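Local atomic coordinates of Blr3880 protein (Bradyrhizobium japonicum, PDB entry 2OOD), a protein that probably catalyses the zinc-dependent hydrolytic deamination of guanine to xanthine and ammonia, a step of purine degradation. Residues D14-D18 against A28-F32; L372-R376 against V434-A438. All blocks are in the same frame, centred on the assembly; numbering follows the deposited sequence.

Contact 1: residues D14-D18 against A28-F32; sequences DFVDD and AAARF
Asp14 and Arg31 pair across an antiparallel two-strand ladder, where the end of strand 11-15 meets the start of strand 30-33 at the flank of this amidohydrolase-family chain, away from the zinc site. The two residues form a hydrogen-bonded pair: Asp14 N donates to Arg31 O at 3.1 Å, and Arg31 N returns a bond to Asp14 O at 2.7 Å. Beside them Phe15 and Ala30 make the non-hydrogen-bonded pair. Beyond the strand end, Ala29 O receives Val16 N in a nearly straight bond of 2.9 Å and a weak one from Asp17 N.

The two faces of the ladder differ. On one, a salt bridge joins Asp14 OD2 to Arg31 NH1 at 2.7 Å, with carboxylate and guanidinium planes 45° apart. Asp14 CG sits between its backbone N and carbonyl carbon (chi1 67°), which brings the carboxylate alongside the arginine chain; a bend at chi3 (-84°) turns the guanidinium back to it. Phe398 N also donates to Asp14 OD2, and Glu399 holds Arg31 NH2, so both charged groups have second partners. On the other face the Phe15 ring lies against Ala30 and meets Trp379 edge-to-face. Back on the Asp14 side, Val16 lies over one face of the guanidinium, its CG1 3.4 Å from Arg31 NH2.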
loop_
_atom_site.group_PDB
_atom_site.type_symbol
_atom_site.label_atom_id
_atom_site.label_comp_id
_atom_site.label_asym_id
_atom_site.label_seq_id
_atom_site.Cartn_x
_atom_site.Cartn_y
_atom_site.Cartn_z
ATOM N N ASP A 14 23.899 5.000 -5.573
ATOM C CA ASP A 14 23.964 3.551 -5.437
ATOM C C ASP A 14 24.685 3.171 -4.148
ATOM O O ASP A 14 25.082 4.039 -3.377
ATOM C CB ASP A 14 24.619 2.914 -6.677
ATOM C CG ASP A 14 26.091 3.262 -6.826
ATOM O OD1 ASP A 14 26.485 4.414 -6.531
ATOM O OD2 ASP A 14 26.852 2.371 -7.256
ATOM N N PHE A 15 24.852 1.880 -3.905
ATOM C CA PHE A 15 25.487 1.436 -2.673
ATOM C C PHE A 15 26.803 0.699 -2.850
ATOM O O PHE A 15 27.034 0.047 -3.865
ATOM C CB PHE A 15 24.505 0.552 -1.902
ATOM C CG PHE A 15 23.278 1.280 -1.447
ATOM C CD1 PHE A 15 23.261 1.941 -0.229
ATOM C CD2 PHE A 15 22.146 1.332 -2.247
ATOM C CE1 PHE A 15 22.133 2.646 0.189
ATOM C CE2 PHE A 15 21.009 2.039 -1.833
ATOM C CZ PHE A 15 21.009 2.693 -0.614
ATOM N N VAL A 16 27.661 0.803 -1.841
ATOM C CA VAL A 16 28.957 0.139 -1.853
ATOM C C VAL A 16 29.082 -0.779 -0.642
ATOM O O VAL A 16 30.061 -1.515 -0.508
ATOM C CB VAL A 16 30.112 1.154 -1.815
ATOM C CG1 VAL A 16 30.206 1.883 -3.138
ATOM C CG2 VAL A 16 29.890 2.145 -0.689
ATOM N N ASP A 17 28.083 -0.733 0.233
ATOM C CA ASP A 17 28.071 -1.560 1.432
ATOM C C ASP A 17 26.651 -1.662 1.979
ATOM O O ASP A 17 25.729 -1.020 1.472
ATOM C CB ASP A 17 28.985 -0.949 2.493
ATOM C CG ASP A 17 29.452 -1.963 3.528
ATOM O OD1 ASP A 17 29.047 -3.150 3.457
ATOM O OD2 ASP A 17 30.236 -1.559 4.413
ATOM N N ASP A 18 26.490 -2.466 3.023
ATOM C CA ASP A 18 25.202 -2.684 3.675
ATOM C C ASP A 18 24.912 -1.582 4.700
ATOM O O ASP A 18 25.676 -1.391 5.636
ATOM C CB ASP A 18 25.234 -4.049 4.369
ATOM C CG ASP A 18 23.975 -4.341 5.144
ATOM O OD1 ASP A 18 23.116 -3.438 5.237
ATOM O OD2 ASP A 18 23.849 -5.471 5.664
ATOM N N ALA A 28 27.429 6.326 4.810
ATOM C CA ALA A 28 28.671 5.653 4.480
ATOM C C ALA A 28 28.480 4.433 3.594
ATOM O O ALA A 28 29.443 3.937 3.006
ATOM C CB ALA A 28 29.380 5.245 5.760
ATOM N N ALA A 29 27.256 3.929 3.502
ATOM C CA ALA A 29 27.013 2.753 2.675
ATOM C C ALA A 29 26.608 3.176 1.271
ATOM O O ALA A 29 26.685 2.388 0.328
ATOM C CB ALA A 29 25.928 1.875 3.306
ATOM N N ALA A 30 26.191 4.434 1.139
ATOM C CA ALA A 30 25.759 4.984 -0.140
ATOM C C ALA A 30 26.877 5.707 -0.894
ATOM O O ALA A 30 27.919 6.046 -0.328
ATOM C CB ALA A 30 24.586 5.935 0.080
ATOM N N ARG A 31 26.640 5.931 -2.181
ATOM C CA ARG A 31 27.584 6.613 -3.061
ATOM C C ARG A 31 26.756 7.584 -3.892
ATOM O O ARG A 31 25.874 7.180 -4.643
ATOM C CB ARG A 31 28.283 5.607 -3.975
ATOM C CG ARG A 31 29.271 6.219 -4.933
ATOM C CD ARG A 31 29.497 5.291 -6.113
ATOM N NE ARG A 31 30.487 4.244 -5.875
ATOM C CZ ARG A 31 30.489 3.071 -6.500
ATOM N NH1 ARG A 31 29.549 2.788 -7.389
ATOM N NH2 ARG A 31 31.439 2.182 -6.258
ATOM N N PHE A 32 27.038 8.867 -3.755
ATOM C CA PHE A 32 26.280 9.871 -4.477
ATOM C C PHE A 32 27.120 10.749 -5.399
ATOM O O PHE A 32 28.200 11.205 -5.026
ATOM C CB PHE A 32 25.551 10.753 -3.472
ATOM C CG PHE A 32 24.841 11.912 -4.086
ATOM C CD1 PHE A 32 23.682 11.719 -4.823
ATOM C CD2 PHE A 32 25.310 13.204 -3.895
ATOM C CE1 PHE A 32 22.987 12.806 -5.364
ATOM C CE2 PHE A 32 24.630 14.301 -4.426
ATOM C CZ PHE A 32 23.463 14.101 -5.161
#

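Contact 2: residues L372-R376 against V434-A438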
loop_
_atom_site.group_PDB
_atom_site.type_symbol
_atom_site.label_atom_id
_atom_site.label_comp_id
_atom_site.label_asym_id
_atom_site.label_seq_id
_atom_site.Cartn_x
_atom_site.Cartn_y
_atom_site.Cartn_z
ATOM N N LEU A 372 12.813 0.780 8.042
ATOM C CA LEU A 372 13.343 0.721 6.688
ATOM C C LEU A 372 13.663 2.103 6.146
ATOM O O LEU A 372 12.816 2.760 5.555
ATOM C CB LEU A 372 12.354 0.013 5.759
ATOM C CG LEU A 372 12.984 -0.582 4.499
ATOM C CD1 LEU A 372 13.958 -1.689 4.891
ATOM C CD2 LEU A 372 11.900 -1.119 3.584
ATOM N N SER A 373 14.897 2.542 6.353
ATOM C CA SER A 373 15.325 3.853 5.879
ATOM C C SER A 373 15.456 3.817 4.364
ATOM O O SER A 373 15.428 2.740 3.760
ATOM C CB SER A 373 16.677 4.222 6.494
ATOM O OG SER A 373 17.683 3.298 6.113
ATOM N N PRO A 374 15.581 4.992 3.723
ATOM C CA PRO A 374 15.720 4.976 2.268
ATOM C C PRO A 374 17.017 4.263 1.905
ATOM O O PRO A 374 17.143 3.709 0.818
ATOM C CB PRO A 374 15.716 6.457 1.903
ATOM C CG PRO A 374 16.252 7.110 3.116
ATOM C CD PRO A 374 15.543 6.374 4.221
ATOM N N TYR A 375 17.971 4.258 2.833
ATOM C CA TYR A 375 19.249 3.586 2.618
ATOM C C TYR A 375 19.078 2.077 2.632
ATOM O O TYR A 375 19.562 1.383 1.740
ATOM C CB TYR A 375 20.247 3.982 3.700
ATOM C CG TYR A 375 20.696 5.417 3.615
ATOM C CD1 TYR A 375 21.687 5.808 2.728
ATOM C CD2 TYR A 375 20.131 6.383 4.427
ATOM C CE1 TYR A 375 22.106 7.131 2.656
ATOM C CE2 TYR A 375 20.538 7.705 4.364
ATOM C CZ TYR A 375 21.527 8.076 3.480
ATOM O OH TYR A 375 21.932 9.396 3.444
ATOM N N ARG A 376 18.392 1.577 3.654
ATOM C CA ARG A 376 18.147 0.148 3.805
ATOM C C ARG A 376 17.197 -0.395 2.742
ATOM O O ARG A 376 17.405 -1.480 2.196
ATOM C CB ARG A 376 17.566 -0.134 5.195
ATOM C CG ARG A 376 18.533 0.078 6.348
ATOM C CD ARG A 376 17.820 -0.002 7.686
ATOM N NE ARG A 376 18.759 -0.008 8.805
ATOM C CZ ARG A 376 18.398 0.018 10.085
ATOM N NH1 ARG A 376 17.117 0.054 10.408
ATOM N NH2 ARG A 376 19.315 -0.003 11.043
ATOM N N VAL A 434 24.227 13.450 -0.655
ATOM C CA VAL A 434 23.724 12.095 -0.475
ATOM C C VAL A 434 22.513 12.055 0.464
ATOM O O VAL A 434 21.611 11.242 0.281
ATOM C CB VAL A 434 24.808 11.161 0.080
ATOM C CG1 VAL A 434 25.254 11.636 1.440
ATOM C CG2 VAL A 434 24.275 9.750 0.154
ATOM N N ASP A 435 22.492 12.934 1.463
ATOM C CA ASP A 435 21.379 12.984 2.410
ATOM C C ASP A 435 20.113 13.500 1.731
ATOM O O ASP A 435 19.017 12.983 1.974
ATOM C CB ASP A 435 21.709 13.900 3.595
ATOM C CG ASP A 435 23.041 13.557 4.249
ATOM O OD1 ASP A 435 23.142 12.478 4.902
ATOM O OD2 ASP A 435 23.994 14.374 4.098
ATOM N N GLU A 436 20.247 14.525 0.895
ATOM C CA GLU A 436 19.074 15.057 0.223
ATOM C C GLU A 436 18.561 14.016 -0.758
ATOM O O GLU A 436 17.359 13.878 -0.946
ATOM C CB GLU A 436 19.396 16.361 -0.516
ATOM C CG GLU A 436 19.898 17.482 0.379
ATOM C CD GLU A 436 19.922 18.834 -0.319
ATOM O OE1 GLU A 436 20.479 18.926 -1.439
ATOM O OE2 GLU A 436 19.387 19.809 0.254
ATOM N N ALA A 437 19.475 13.272 -1.372
ATOM C CA ALA A 437 19.088 12.246 -2.327
ATOM C C ALA A 437 18.310 11.155 -1.598
ATOM O O ALA A 437 17.223 10.764 -2.020
ATOM C CB ALA A 437 20.325 11.660 -3.003
ATOM N N ALA A 438 18.870 10.672 -0.495
ATOM C CA ALA A 438 18.221 9.630 0.293
ATOM C C ALA A 438 16.854 10.124 0.746
ATOM O O ALA A 438 15.863 9.398 0.723
ATOM C CB ALA A 438 19.081 9.282 1.500
HETATM O O HOH W 1 20.265 11.495 4.947
#
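Ala438 of helix 434-447 presses its methyl onto one face of the Tyr375 ring, the central fit in a helix-helix contact with the first turn of helix 374-380, in the amidohydrolase-family part of the chain. The bump is a single carbon: Ala438 CB lies 3.4 Å from Tyr375 CZ, over the hydroxyl end of the ring, a CH-pi type of approach. Tyr375 CG stands anti to the carbonyl carbon (chi1 -69°), and the ring reaches from its own helix toward the first turn of the other, hydroxyl end first. Val434, one turn before Ala438, meets the ring at its edge, with CG2 4.2 Å from Tyr375 CE1. The tyrosine thus lies in an angle whose floor is the alanine methyl and whose side is the valine.

Pro374 fills the neighbouring place, its CB and CG edge set against Ala438 O. Its CG is 3.9 Å from Ala438 CB, so the small alanine is met by proline and tyrosine together. Ser373 is the N-cap of helix 374-380, its OG accepting from Arg376 N, and Glu26 also bonds that hydroxyl.

No direct hydrogen bond joins segments 372-376 and 434-438. A water in the plane of the tyrosine ring, at its edge, bridges the two segments, 3.1 Å from Tyr375 OH and donating to Asp435 OD1 at 3.0 Å.

In the fold
Contacts 1 and 2 lie side by side, their centres 10 Å apart and each about 19 Å from the centre of the chain. The face of the ladder that carries Phe15 and Ala30 is covered by the two helices of contact 2: Ala30 CB lies 3.8 Å from Tyr375 CE1, and Phe32 CE1 is 3.7 Å from Ala437 CB. Tyr375 therefore packs on contact 1 as well as taking part in contact 2, with Phe13 of strand 11-15 also against it. Along the chain, contact 1 closes before contact 2 opens, so the early strands gain their helical cover from much later sequence. Neither contact reaches the zinc and guanine site formed by residues such as His79, His234 and Asp326.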